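Local structure of acylphosphatase (3TRG) at residues M64-T67 with E68-E72; E72-P75 with Q76-V79. The protein catalyses the hydrolysis of acyl phosphates to a carboxylate and phosphate. All coordinates share one frame; numbering follows the deposited sequence.

Followed from the N terminus, the two contacts succeed one another without crossing, and both are local. Contact 1 (64-67 with 68-72) covers the second half of helix 60-69 and its run-out, closing helical turns rather than a loop. Contact 2 (72-75 with 76-79) takes over at Glu72, which the two share, and closes the tight turn in the loop between helix 60-69 and strand 78-87, an outermost strand of the sheet. Their centres lie 11 Å apart, yet they touch: Leu70 O packs 3.3 Å from CG2 of Val79, and Trp69 CZ2 comes within 4.0 Å of Pro74 N. Together they tie helix 60-69 to the sheet edge.

Contact 1 (M64-T67 with E68-E72); sequences MILT and EWLWE
Met64, a selenomethionine here, meets Glu68 through its carbonyl: Glu68 N donates to Met64 O at 3.3 Å with an N-H...O angle of 149°. The hydroxyl of Thr67 donates to the same oxygen, and both donors stand above one face of the carbonyl plane. A water bridges Glu68 OE1 (2.5 Å) and, weakly, Met64 O, linking the carboxylate to the helix backbone. Ile65 O accepts from Trp69 N at 3.0 Å. At the next residue Leu70 N donates to Leu66 O at 2.9 Å, while the Leu66 side chain lies obliquely to Trp69, its CD1 4.0 Å from CE3 of the indole; Leu66 CG also approaches Leu70 CD1 at 4.3 Å. Thr67 turns OG1 between its own N and carbonyl carbon (chi1 61°), the rotation that lets it reach back to Met64 O. Its own carbonyl oxygen lies 3.4 Å from Trp71 CD1, and a second water accepts from Trp71 NE1 at the indole edge. Lys34 makes a cation-pi contact with Trp69, and Leu66 and Leu70 both pack on Leu54 of strand 52-57. This is i to i+4 helical bonding on an amphipathic helix laid against the sheet of the ferredoxin-like alpha+beta fold of acylphosphatases.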
# COMPACT_ATOMS: atom_id res chain seq x y z
N MSE A 64 -0.13 -5.84 7.35
CA MSE A 64 -1.15 -5.39 8.29
C MSE A 64 -0.79 -4.11 9.03
O MSE A 64 -1.68 -3.35 9.42
CB MSE A 64 -1.53 -6.52 9.26
CG MSE A 64 -2.17 -7.70 8.55
SE MSE A 64 -3.83 -7.17 7.62
CE MSE A 64 -4.90 -6.79 9.20
N ILE A 65 0.49 -3.86 9.22
CA ILE A 65 0.93 -2.57 9.74
C ILE A 65 0.63 -1.48 8.71
O ILE A 65 0.14 -0.41 9.05
CB ILE A 65 2.42 -2.60 10.09
CG1 ILE A 65 2.65 -3.52 11.29
CG2 ILE A 65 2.93 -1.19 10.39
CD1 ILE A 65 4.10 -3.76 11.59
N LEU A 66 0.90 -1.77 7.44
CA LEU A 66 0.60 -0.81 6.37
C LEU A 66 -0.89 -0.47 6.30
O LEU A 66 -1.25 0.71 6.23
CB LEU A 66 1.05 -1.35 5.01
CG LEU A 66 0.78 -0.41 3.83
CD1 LEU A 66 1.66 0.83 3.93
CD2 LEU A 66 1.04 -1.15 2.53
N THR A 67 -1.75 -1.49 6.31
CA THR A 67 -3.19 -1.24 6.20
C THR A 67 -3.72 -0.39 7.36
O THR A 67 -4.66 0.37 7.18
CB THR A 67 -4.03 -2.54 6.07
OG1 THR A 67 -3.85 -3.37 7.22
CG2 THR A 67 -3.65 -3.31 4.81
N GLU A 68 -3.12 -0.53 8.54
CA GLU A 68 -3.55 0.29 9.66
C GLU A 68 -3.07 1.72 9.48
O GLU A 68 -3.80 2.68 9.74
CB GLU A 68 -3.07 -0.27 11.00
CG GLU A 68 -3.46 0.63 12.18
CD GLU A 68 -3.29 -0.03 13.53
OE1 GLU A 68 -3.18 -1.28 13.58
OE2 GLU A 68 -3.27 0.70 14.54
N TRP A 69 -1.83 1.86 9.00
CA TRP A 69 -1.25 3.17 8.78
C TRP A 69 -1.99 3.97 7.70
O TRP A 69 -2.03 5.20 7.74
CB TRP A 69 0.24 3.04 8.42
CG TRP A 69 0.85 4.36 8.05
CD1 TRP A 69 1.35 5.29 8.91
CD2 TRP A 69 1.00 4.90 6.74
NE1 TRP A 69 1.81 6.38 8.21
CE2 TRP A 69 1.61 6.16 6.87
CE3 TRP A 69 0.69 4.43 5.45
CZ2 TRP A 69 1.91 6.96 5.77
CZ3 TRP A 69 0.99 5.23 4.36
CH2 TRP A 69 1.59 6.49 4.53
N LEU A 70 -2.57 3.27 6.73
CA LEU A 70 -3.26 3.94 5.64
C LEU A 70 -4.46 4.75 6.12
O LEU A 70 -4.92 5.65 5.42
CB LEU A 70 -3.68 2.95 4.56
CG LEU A 70 -2.54 2.40 3.69
CD1 LEU A 70 -3.05 1.26 2.83
CD2 LEU A 70 -1.92 3.49 2.83
N TRP A 71 -4.97 4.45 7.31
CA TRP A 71 -6.07 5.24 7.87
C TRP A 71 -5.58 6.60 8.33
O TRP A 71 -6.36 7.53 8.48
CB TRP A 71 -6.74 4.51 9.03
CG TRP A 71 -7.62 3.38 8.60
CD1 TRP A 71 -7.26 2.06 8.50
CD2 TRP A 71 -9.00 3.45 8.22
NE1 TRP A 71 -8.34 1.32 8.09
CE2 TRP A 71 -9.41 2.14 7.91
CE3 TRP A 71 -9.92 4.50 8.12
CZ2 TRP A 71 -10.72 1.85 7.49
CZ3 TRP A 71 -11.21 4.20 7.71
CH2 TRP A 71 -11.60 2.90 7.40
N GLU A 72 -4.27 6.71 8.57
CA GLU A 72 -3.66 7.97 8.98
C GLU A 72 -3.08 8.71 7.78
O GLU A 72 -3.44 9.85 7.51
CB GLU A 72 -2.57 7.73 10.03
CG GLU A 72 -1.87 9.01 10.47
CD GLU A 72 -0.79 8.76 11.51
OE1 GLU A 72 -0.59 7.58 11.89
OE2 GLU A 72 -0.14 9.73 11.95
O HOH W 1 -1.22 -2.67 12.74
O HOH W 2 -7.61 -1.39 7.30

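Contact 2 (E72-P75 with Q76-V79); sequences EGPP and QAAV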
# COMPACT_ATOMS: atom_id res chain seq x y z
N GLU A 72 -4.27 6.71 8.57
CA GLU A 72 -3.66 7.97 8.98
C GLU A 72 -3.08 8.71 7.78
O GLU A 72 -3.44 9.85 7.51
CB GLU A 72 -2.57 7.73 10.03
CG GLU A 72 -1.87 9.01 10.47
CD GLU A 72 -0.79 8.76 11.51
OE1 GLU A 72 -0.59 7.58 11.89
OE2 GLU A 72 -0.14 9.73 11.95
N GLY A 73 -2.19 8.04 7.06
CA GLY A 73 -1.56 8.64 5.90
C GLY A 73 -0.55 9.69 6.32
O GLY A 73 -0.26 9.84 7.51
N PRO A 74 -0.00 10.42 5.34
CA PRO A 74 0.99 11.47 5.58
C PRO A 74 0.34 12.70 6.20
O PRO A 74 -0.89 12.78 6.24
CB PRO A 74 1.51 11.78 4.18
CG PRO A 74 0.36 11.48 3.29
CD PRO A 74 -0.33 10.29 3.91
N PRO A 75 1.15 13.66 6.67
CA PRO A 75 0.57 14.87 7.26
C PRO A 75 -0.38 15.57 6.29
O PRO A 75 -0.09 15.68 5.10
CB PRO A 75 1.80 15.75 7.52
CG PRO A 75 2.92 14.78 7.68
CD PRO A 75 2.62 13.67 6.72
N GLN A 76 -1.52 16.02 6.81
CA GLN A 76 -2.53 16.76 6.04
C GLN A 76 -3.48 15.86 5.25
O GLN A 76 -4.49 16.34 4.73
CB GLN A 76 -1.89 17.83 5.16
CG GLN A 76 -1.14 18.92 5.94
CD GLN A 76 -0.74 20.11 5.08
OE1 GLN A 76 -1.47 20.51 4.18
NE2 GLN A 76 0.43 20.67 5.36
N ALA A 77 -3.18 14.57 5.16
CA ALA A 77 -4.13 13.63 4.56
C ALA A 77 -5.32 13.45 5.50
O ALA A 77 -5.16 13.45 6.72
CB ALA A 77 -3.47 12.29 4.30
N ALA A 78 -6.50 13.31 4.92
CA ALA A 78 -7.70 13.04 5.71
C ALA A 78 -8.43 11.85 5.12
O ALA A 78 -9.35 12.01 4.31
CB ALA A 78 -8.60 14.26 5.77
N VAL A 79 -8.02 10.66 5.53
CA VAL A 79 -8.52 9.41 4.97
C VAL A 79 -9.89 9.05 5.53
O VAL A 79 -10.09 9.05 6.75
CB VAL A 79 -7.54 8.25 5.23
CG1 VAL A 79 -8.14 6.91 4.81
CG2 VAL A 79 -6.21 8.50 4.50
O HOH W 3 -6.18 10.45 7.76
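Pro74 and Ala77 carry the side-chain contact: the Ala77 methyl points toward the opposing segment and meets the pyrrolidine ring at its CD corner, 3.7 Å from CB, with CG slightly farther at 4.0 Å. The same methyl sits 3.3 Å from Pro74 O, the atom that receives the bond closing the turn. Ala77 N donates to that oxygen at 3.1 Å and 156°, tilted 35° from the carbonyl plane. Pro75 and Gln76 occupy the two central positions. The CA-CB bond of Pro75 points away from the returning chain, though CB still touches Gln76 N at 3.4 Å; Gln76 extends outward beyond CG, and its positive phi after the extended Pro75 fits a type II turn. Val79 also points toward the first segment, but its CG2 only comes to 4.3 Å from Glu72 O. Between their backbones a water lies 2.8 Å from Glu72 O and accepts from Val79 N at 2.9 Å. Phe27 of helix 27-37 packs on Pro74, Ala77 and Val79, and Ala78 bonds through its backbone to Lys21. The chain from 72 to 75 and from 76 to 79 runs nearly opposite, 160° apart, a reversal made by a proline-rich type II beta turn leading from helix 60-69 into edge strand 78-87.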